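Side-chain contact in methyl-coenzyme M reductase subunit gamma (Methanosarcina barkeri, PDB 1E6Y), which forms part of the nickel enzyme that releases methane from methyl-coenzyme M, with coenzyme B as reductant, in the last step of methanogenesis: residues Y99-F104 with E141-A146. Numbering follows the deposited sequence.
Sequences YFRSYF and EITDHA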
loop_
_atom_site.group_PDB
_atom_site.type_symbol
_atom_site.label_atom_id
_atom_site.label_comp_id
_atom_site.label_asym_id
_atom_site.label_seq_id
_atom_site.Cartn_x
_atom_site.Cartn_y
_atom_site.Cartn_z
ATOM N N TYR C 99 -24.529 28.120 10.786
ATOM C CA TYR C 99 -25.242 26.976 11.352
ATOM C C TYR C 99 -26.716 27.283 11.552
ATOM O O TYR C 99 -27.570 26.426 11.327
ATOM C CB TYR C 99 -24.628 26.548 12.685
ATOM C CG TYR C 99 -23.433 25.642 12.535
ATOM C CD1 TYR C 99 -22.167 26.073 12.920
ATOM C CD2 TYR C 99 -23.546 24.400 11.910
ATOM C CE1 TYR C 99 -21.037 25.303 12.672
ATOM C CE2 TYR C 99 -22.417 23.615 11.653
ATOM C CZ TYR C 99 -21.164 24.082 12.033
ATOM O OH TYR C 99 -20.027 23.371 11.728
ATOM N N PHE C 100 -27.021 28.534 11.875
ATOM C CA PHE C 100 -28.398 28.897 12.168
ATOM C C PHE C 100 -29.234 29.196 10.938
ATOM O O PHE C 100 -30.449 28.995 10.962
ATOM C CB PHE C 100 -28.447 30.042 13.178
ATOM C CG PHE C 100 -28.079 29.611 14.562
ATOM C CD1 PHE C 100 -26.744 29.586 14.957
ATOM C CD2 PHE C 100 -29.039 29.049 15.400
ATOM C CE1 PHE C 100 -26.368 28.992 16.161
ATOM C CE2 PHE C 100 -28.675 28.453 16.609
ATOM C CZ PHE C 100 -27.336 28.422 16.989
ATOM N N ARG C 101 -28.580 29.521 9.821
ATOM C CA ARG C 101 -29.265 29.423 8.541
ATOM C C ARG C 101 -29.603 27.963 8.206
ATOM O O ARG C 101 -30.671 27.677 7.689
ATOM C CB ARG C 101 -28.422 29.991 7.404
ATOM C CG ARG C 101 -28.298 31.519 7.407
ATOM C CD ARG C 101 -27.820 31.919 6.018
ATOM N NE ARG C 101 -27.546 33.339 5.843
ATOM C CZ ARG C 101 -28.429 34.230 5.407
ATOM N NH1 ARG C 101 -29.658 33.872 5.082
ATOM N NH2 ARG C 101 -27.992 35.488 5.289
ATOM N N SER C 102 -28.675 27.054 8.480
ATOM C CA SER C 102 -28.899 25.643 8.189
ATOM C C SER C 102 -30.003 25.036 9.054
ATOM O O SER C 102 -30.816 24.249 8.560
ATOM C CB SER C 102 -27.600 24.860 8.359
ATOM O OG SER C 102 -26.716 25.145 7.291
ATOM N N TYR C 103 -30.064 25.445 10.322
ATOM C CA TYR C 103 -31.139 25.019 11.222
ATOM C C TYR C 103 -32.476 25.554 10.736
ATOM O O TYR C 103 -33.471 24.836 10.721
ATOM C CB TYR C 103 -30.894 25.522 12.650
ATOM C CG TYR C 103 -29.614 25.031 13.283
ATOM C CD1 TYR C 103 -29.002 23.847 12.860
ATOM C CD2 TYR C 103 -28.975 25.787 14.261
ATOM C CE1 TYR C 103 -27.777 23.440 13.390
ATOM C CE2 TYR C 103 -27.752 25.394 14.793
ATOM C CZ TYR C 103 -27.156 24.223 14.352
ATOM O OH TYR C 103 -25.923 23.873 14.853
ATOM N N PHE C 104 -32.488 26.827 10.350
ATOM C CA PHE C 104 -33.658 27.449 9.744
ATOM C C PHE C 104 -34.199 26.608 8.580
ATOM O O PHE C 104 -35.393 26.312 8.523
ATOM C CB PHE C 104 -33.297 28.863 9.265
ATOM C CG PHE C 104 -34.274 29.447 8.283
ATOM C CD1 PHE C 104 -35.539 29.857 8.696
ATOM C CD2 PHE C 104 -33.933 29.570 6.940
ATOM C CE1 PHE C 104 -36.453 30.380 7.783
ATOM C CE2 PHE C 104 -34.840 30.091 6.019
ATOM C CZ PHE C 104 -36.101 30.496 6.442
ATOM N N GLU C 141 -35.539 39.120 8.212
ATOM C CA GLU C 141 -34.463 39.672 9.023
ATOM C C GLU C 141 -33.225 38.779 9.089
ATOM O O GLU C 141 -32.161 39.233 9.510
ATOM C CB GLU C 141 -34.969 39.943 10.442
ATOM C CG GLU C 141 -35.413 38.695 11.187
ATOM C CD GLU C 141 -35.842 38.983 12.607
ATOM O OE1 GLU C 141 -37.002 38.682 12.950
ATOM O OE2 GLU C 141 -35.019 39.504 13.386
ATOM N N ILE C 142 -33.361 37.522 8.669
ATOM C CA ILE C 142 -32.234 36.589 8.678
ATOM C C ILE C 142 -31.096 37.096 7.786
ATOM O O ILE C 142 -29.931 36.775 8.015
ATOM C CB ILE C 142 -32.672 35.161 8.231
ATOM C CG1 ILE C 142 -31.561 34.147 8.537
ATOM C CG2 ILE C 142 -33.012 35.145 6.747
ATOM C CD1 ILE C 142 -32.037 32.709 8.598
ATOM N N THR C 143 -31.423 37.984 6.852
ATOM C CA THR C 143 -30.410 38.586 5.996
ATOM C C THR C 143 -30.426 40.110 6.062
ATOM O O THR C 143 -31.474 40.740 5.885
ATOM C CB THR C 143 -30.592 38.161 4.525
ATOM O OG1 THR C 143 -30.569 36.732 4.431
ATOM C CG2 THR C 143 -29.474 38.728 3.666
ATOM N N ASP C 144 -29.281 40.687 6.414
ATOM C CA ASP C 144 -28.997 42.071 6.059
ATOM C C ASP C 144 -28.105 42.065 4.827
ATOM O O ASP C 144 -27.057 41.421 4.821
ATOM C CB ASP C 144 -28.280 42.796 7.193
ATOM C CG ASP C 144 -27.922 44.223 6.824
ATOM O OD1 ASP C 144 -28.842 45.062 6.758
ATOM O OD2 ASP C 144 -26.745 44.482 6.499
ATOM N N HIS C 145 -28.490 42.827 3.811
ATOM C CA HIS C 145 -27.823 42.740 2.520
ATOM C C HIS C 145 -26.572 43.599 2.381
ATOM O O HIS C 145 -25.906 43.559 1.349
ATOM C CB HIS C 145 -28.814 43.044 1.398
ATOM C CG HIS C 145 -29.821 41.959 1.190
ATOM N ND1 HIS C 145 -29.499 40.747 0.618
ATOM C CD2 HIS C 145 -31.127 41.875 1.543
ATOM C CE1 HIS C 145 -30.562 39.962 0.630
ATOM N NE2 HIS C 145 -31.561 40.620 1.188
ATOM N N ALA C 146 -26.220 44.325 3.438
ATOM C CA ALA C 146 -24.910 44.963 3.520
ATOM C C ALA C 146 -23.919 44.004 4.174
ATOM O O ALA C 146 -22.830 43.766 3.649
ATOM C CB ALA C 146 -24.992 46.255 4.323
#
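Arg101 grips Thr143 end-on: NH1 and NH2 both donate to OG1, at 3.1 and 3.0 Å. The hydroxyl oxygen lies in the guanidinium plane, facing the notch between the two nitrogens, and sharing one acceptor leaves both bonds bent (143° at NH1, 147° at NH2). The side chain reaches this far from helix 98-108 because it is extended from CG to NE. Over one face of the guanidinium sits the carbonyl O of Ile142, 3.6 Å from NH2. Asp89 balances the buried charge through a salt bridge to NH2, Gln137 OE1 takes an N-H from NH1, and Gln137 O holds the threonine hydroxyl. Replacing Arg101 by alanine would probably leave Asp89 without this counter-charge and Thr143 without its two-nitrogen grip. Ile142 also lies alongside the arginine, CG1 4.0 Å from NH1. Against this close grip the Phe104 side is thinner: Ile142, with CG1 anti to its backbone N (chi1 -168°), meets Phe104 through CD1, 4.0 Å from CG, at a slant to the ring. No side of the contact is solvent-facing; Val136 and Leu25 also pack on Phe104, and His20 of helix 12-22 touches Ile142. A buried arginine, whose side chain lies about 12 Å from bound factor 430, thus ties helix 98-108 to the loop between helix 127-139 and strand 148-150 in the core of the gamma subunit, by an end-on grip on a threonine hydroxyl beside an aspartate salt bridge.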